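Side-chain contacts in KLLA0C04147p (Kluyveromyces lactis, PDB 5H2D), which binds ergosterol through its C-terminal oxysterol-binding-protein-related domain, the piece described here, and probably transfers sterols between membranes: residues 21-26 and 422-427; 346-349 and 353-356. One frame throughout, in Å; residues are numbered along the deposited sequence.

Contact 1: 21-26 and 422-427; sequences SFLGYE and QRRDHK
Arg423 and the carbonyl of Leu23 illustrate how a single charged side chain can pin a loop to a helix far along the sequence. The guanidinium meets the carbonyl end-on, with both terminal nitrogens directed at one oxygen: Arg423 NH2 lies 2.8 Å from Leu23 O and Arg423 NH1 2.9 Å from the same atom. Leu23 O sits in the guanidinium plane, yet the two donors reach it differently, NH2 nearly along the C=O axis (163°) and NH1 tilted from the carbonyl plane. The reach comes from CG standing anti to the backbone N (chi1 177°) and a chain extended as far as NE. NE itself is taken by a salt bridge to Glu130 on strand 128-133. That glutamate also bonds the hydroxyl of Tyr25, whose CE2 comes within 3.4 Å of Arg423 NH2, the ring and guanidinium planes differing by 13°.

The accepting carbonyl belongs to a type II turn from Phe22 to Tyr25, closed by Tyr25 N to Phe22 O; inside it, Gly24 N finds Glu26 OE1 at 3.1 Å. Beside it, Leu23 CD1 packs on Arg424 CG at 4.3 Å. Arg424 turns its polar end elsewhere: NE and NH2 bind the two carboxylate oxygens of Asp425 side-on, while NH1 reaches Glu18 O. A Schellman motif ends the helix here, Lys427 N bonding Gln422 O and His426 N bonding Arg423 O. A leucine in place of Arg423 would probably leave Leu23 O without both donors and Glu130 without its countercharge. Between these two segments the polar grip on Leu23 O does most of the joining, and Glu130 probably offsets the arginine's charge.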
# COMPACT_ATOMS: atom_id res chain seq x y z
N SER A 21 16.41 -8.51 -9.93
CA SER A 21 15.46 -7.81 -9.07
C SER A 21 15.98 -7.59 -7.66
O SER A 21 15.49 -6.70 -6.95
CB SER A 21 14.15 -8.61 -9.02
OG SER A 21 13.70 -8.88 -10.33
N PHE A 22 16.94 -8.39 -7.21
CA PHE A 22 17.41 -8.30 -5.84
C PHE A 22 18.81 -7.72 -5.74
O PHE A 22 19.32 -7.54 -4.63
CB PHE A 22 17.32 -9.69 -5.20
CG PHE A 22 15.97 -10.31 -5.37
CD1 PHE A 22 14.88 -9.81 -4.69
CD2 PHE A 22 15.78 -11.34 -6.28
CE1 PHE A 22 13.63 -10.35 -4.87
CE2 PHE A 22 14.52 -11.88 -6.48
CZ PHE A 22 13.44 -11.39 -5.76
N LEU A 23 19.42 -7.38 -6.88
CA LEU A 23 20.71 -6.71 -6.85
C LEU A 23 20.60 -5.39 -6.10
O LEU A 23 19.66 -4.62 -6.32
CB LEU A 23 21.20 -6.46 -8.27
CG LEU A 23 21.39 -7.72 -9.11
CD1 LEU A 23 21.64 -7.34 -10.55
CD2 LEU A 23 22.54 -8.56 -8.55
N GLY A 24 21.56 -5.15 -5.22
CA GLY A 24 21.61 -3.94 -4.43
C GLY A 24 20.90 -4.02 -3.09
O GLY A 24 20.96 -3.06 -2.32
N TYR A 25 20.24 -5.14 -2.81
CA TYR A 25 19.50 -5.31 -1.57
C TYR A 25 20.25 -6.19 -0.57
O TYR A 25 19.64 -6.84 0.29
CB TYR A 25 18.10 -5.84 -1.88
CG TYR A 25 17.20 -4.73 -2.40
CD1 TYR A 25 16.57 -3.86 -1.53
CD2 TYR A 25 17.02 -4.53 -3.77
CE1 TYR A 25 15.77 -2.83 -1.99
CE2 TYR A 25 16.23 -3.49 -4.25
CZ TYR A 25 15.61 -2.65 -3.34
OH TYR A 25 14.83 -1.62 -3.80
N GLU A 26 21.59 -6.18 -0.66
CA GLU A 26 22.41 -7.03 0.20
C GLU A 26 22.45 -6.54 1.65
O GLU A 26 22.67 -7.34 2.56
CB GLU A 26 23.83 -7.11 -0.36
CG GLU A 26 23.93 -7.77 -1.73
CD GLU A 26 23.58 -6.83 -2.88
OE1 GLU A 26 23.33 -7.33 -4.01
OE2 GLU A 26 23.57 -5.60 -2.66
N GLN A 422 16.60 -2.42 -17.22
CA GLN A 422 17.44 -1.24 -17.41
C GLN A 422 18.22 -0.92 -16.14
O GLN A 422 19.36 -0.44 -16.22
CB GLN A 422 16.59 -0.04 -17.83
CG GLN A 422 15.83 -0.29 -19.12
CD GLN A 422 15.29 0.99 -19.74
OE1 GLN A 422 15.64 2.09 -19.33
NE2 GLN A 422 14.42 0.84 -20.74
N ARG A 423 17.63 -1.19 -14.98
CA ARG A 423 18.35 -1.03 -13.71
C ARG A 423 19.52 -2.01 -13.62
O ARG A 423 20.64 -1.63 -13.26
CB ARG A 423 17.36 -1.23 -12.57
CG ARG A 423 17.92 -1.18 -11.15
CD ARG A 423 16.86 -1.72 -10.21
NE ARG A 423 17.19 -1.60 -8.79
CZ ARG A 423 17.92 -2.48 -8.12
NH1 ARG A 423 18.43 -3.54 -8.73
NH2 ARG A 423 18.15 -2.30 -6.83
N ARG A 424 19.25 -3.28 -13.92
CA ARG A 424 20.30 -4.30 -13.98
C ARG A 424 21.47 -3.86 -14.85
O ARG A 424 22.64 -4.11 -14.51
CB ARG A 424 19.69 -5.60 -14.51
CG ARG A 424 20.66 -6.77 -14.66
CD ARG A 424 20.07 -7.83 -15.59
NE ARG A 424 19.85 -7.28 -16.92
CZ ARG A 424 18.94 -7.72 -17.79
NH1 ARG A 424 18.14 -8.73 -17.47
NH2 ARG A 424 18.82 -7.12 -18.96
N ASP A 425 21.19 -3.21 -15.97
CA ASP A 425 22.21 -2.87 -16.95
C ASP A 425 22.76 -1.46 -16.75
O ASP A 425 23.46 -0.96 -17.64
CB ASP A 425 21.64 -3.03 -18.36
CG ASP A 425 21.26 -4.46 -18.67
OD1 ASP A 425 21.75 -5.38 -17.98
OD2 ASP A 425 20.46 -4.67 -19.61
N HIS A 426 22.46 -0.82 -15.62
CA HIS A 426 23.05 0.47 -15.25
C HIS A 426 22.69 1.56 -16.25
O HIS A 426 23.53 2.40 -16.60
CB HIS A 426 24.56 0.33 -15.09
CG HIS A 426 24.96 -0.77 -14.16
ND1 HIS A 426 25.51 -1.95 -14.60
CD2 HIS A 426 24.82 -0.89 -12.82
CE1 HIS A 426 25.72 -2.74 -13.56
NE2 HIS A 426 25.31 -2.12 -12.47
N LYS A 427 21.44 1.56 -16.71
CA LYS A 427 20.98 2.48 -17.74
C LYS A 427 20.04 3.55 -17.21
O LYS A 427 19.32 4.18 -18.00
CB LYS A 427 20.30 1.70 -18.87
CG LYS A 427 21.24 0.80 -19.66
CD LYS A 427 22.27 1.64 -20.39
CE LYS A 427 23.08 0.81 -21.38
NZ LYS A 427 24.02 1.68 -22.17

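Contact 2: 346-349 and 353-356; sequences PWLP and TRLR
Leu348 packs against Arg354 with both methyls and against Leu355 with CD1, a small example of how a loop can fold back on itself through apolar contacts without a hydrogen bond between its two arms. The second arm starts with Thr353, which faces the other way and binds strand 128-133 through its backbone and hydroxyl. Next comes Arg354, whose aliphatic part does the touching: its CD lies 4.1 Å from Leu348 CD1, and the two side chains run at about a right angle. Leu348 CD2 approaches Arg354 NH1, also at 4.1 Å, while the charge is answered outside, NH1 by Asp352 and NH2 by the carbonyl of Glu130. Leu355 follows, CG anti to the carbonyl carbon (chi1 -55°), which carries its branch back to the first arm. Its CG is 4.4 Å from Leu348 CD1, and its CD1 rests 3.5 Å from Pro349 O. Arg356 closes the 3-10 segment, its N bonded to Thr353 O, and takes the N-cap position of helix 357-363; its guanidinium is paired with Glu127 and Asp358. This is loop packing of the oxysterol-binding domain, joining the loop after one 3-10 segment to the 3-10 turn 353-355, just before helix 357-363.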
# COMPACT_ATOMS: atom_id res chain seq x y z
N PRO A 346 23.74 2.98 -5.55
CA PRO A 346 24.28 3.06 -6.92
C PRO A 346 23.34 2.51 -7.98
O PRO A 346 23.48 2.87 -9.16
CB PRO A 346 25.57 2.24 -6.84
CG PRO A 346 25.93 2.23 -5.38
CD PRO A 346 24.59 2.16 -4.67
N TRP A 347 22.36 1.67 -7.60
CA TRP A 347 21.42 1.08 -8.54
C TRP A 347 20.24 1.99 -8.87
O TRP A 347 19.59 1.79 -9.89
CB TRP A 347 20.87 -0.23 -7.98
CG TRP A 347 21.91 -1.29 -7.80
CD1 TRP A 347 22.63 -1.55 -6.66
CD2 TRP A 347 22.37 -2.21 -8.79
NE1 TRP A 347 23.52 -2.58 -6.89
CE2 TRP A 347 23.37 -3.01 -8.19
CE3 TRP A 347 22.04 -2.44 -10.13
CZ2 TRP A 347 24.04 -4.02 -8.88
CZ3 TRP A 347 22.70 -3.45 -10.82
CH2 TRP A 347 23.69 -4.22 -10.19
N LEU A 348 19.96 2.97 -8.02
CA LEU A 348 18.70 3.68 -8.13
C LEU A 348 18.67 4.66 -9.30
O LEU A 348 19.68 5.28 -9.63
CB LEU A 348 18.42 4.45 -6.84
CG LEU A 348 18.29 3.61 -5.57
CD1 LEU A 348 18.18 4.54 -4.37
CD2 LEU A 348 17.07 2.68 -5.65
N PRO A 349 17.49 4.86 -9.88
CA PRO A 349 17.30 6.00 -10.78
C PRO A 349 17.33 7.29 -9.99
O PRO A 349 17.07 7.26 -8.77
CB PRO A 349 15.90 5.74 -11.37
CG PRO A 349 15.18 5.01 -10.26
CD PRO A 349 16.23 4.18 -9.55
N THR A 353 12.47 7.77 -4.38
CA THR A 353 12.11 8.51 -3.17
C THR A 353 13.24 8.58 -2.15
O THR A 353 13.36 9.58 -1.43
CB THR A 353 10.88 7.87 -2.53
OG1 THR A 353 9.81 7.87 -3.49
CG2 THR A 353 10.45 8.63 -1.24
N ARG A 354 14.08 7.54 -2.05
CA ARG A 354 15.19 7.59 -1.09
C ARG A 354 16.10 8.78 -1.34
O ARG A 354 16.76 9.26 -0.41
CB ARG A 354 16.00 6.30 -1.14
CG ARG A 354 15.25 5.10 -0.61
CD ARG A 354 16.04 3.85 -0.95
NE ARG A 354 15.32 2.63 -0.62
CZ ARG A 354 14.50 2.01 -1.46
NH1 ARG A 354 14.27 2.53 -2.66
NH2 ARG A 354 13.93 0.87 -1.11
N LEU A 355 16.14 9.28 -2.57
CA LEU A 355 17.00 10.41 -2.92
C LEU A 355 16.29 11.74 -2.79
O LEU A 355 16.90 12.78 -3.05
CB LEU A 355 17.52 10.26 -4.35
CG LEU A 355 18.23 8.94 -4.61
CD1 LEU A 355 18.64 8.79 -6.07
CD2 LEU A 355 19.44 8.81 -3.68
N ARG A 356 15.02 11.74 -2.40
CA ARG A 356 14.26 12.98 -2.32
C ARG A 356 14.75 13.83 -1.15
O ARG A 356 14.67 13.38 0.00
CB ARG A 356 12.76 12.69 -2.22
CG ARG A 356 11.99 13.96 -2.32
CD ARG A 356 10.49 13.78 -2.30
NE ARG A 356 9.91 15.11 -2.17
CZ ARG A 356 8.66 15.44 -2.49
NH1 ARG A 356 7.83 14.54 -2.99
NH2 ARG A 356 8.27 16.70 -2.30

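In the fold
Contact 2 is nested in sequence within the long loop closed by contact 1, and their centres are about 12 Å apart. Trp347 bridges them: its CH2 packs 3.7 Å from Leu23 CD1, its NE1 lies 3.4 Å from Gly24 CA, and its CE3 comes to 3.5 Å from Arg423 O, while the rings of Trp347 and His426 meet at about 30°. Strand 128-133 gives a second connection, since Glu130 serves Arg423 and Tyr25 with its carboxylate and Arg354 with its carbonyl. The centres of contacts 1 and 2 lie about 23 and 20 Å from the centre of the chain, and none of their segments falls within residues 57 to 220, the span that supplies the ergosterol pocket.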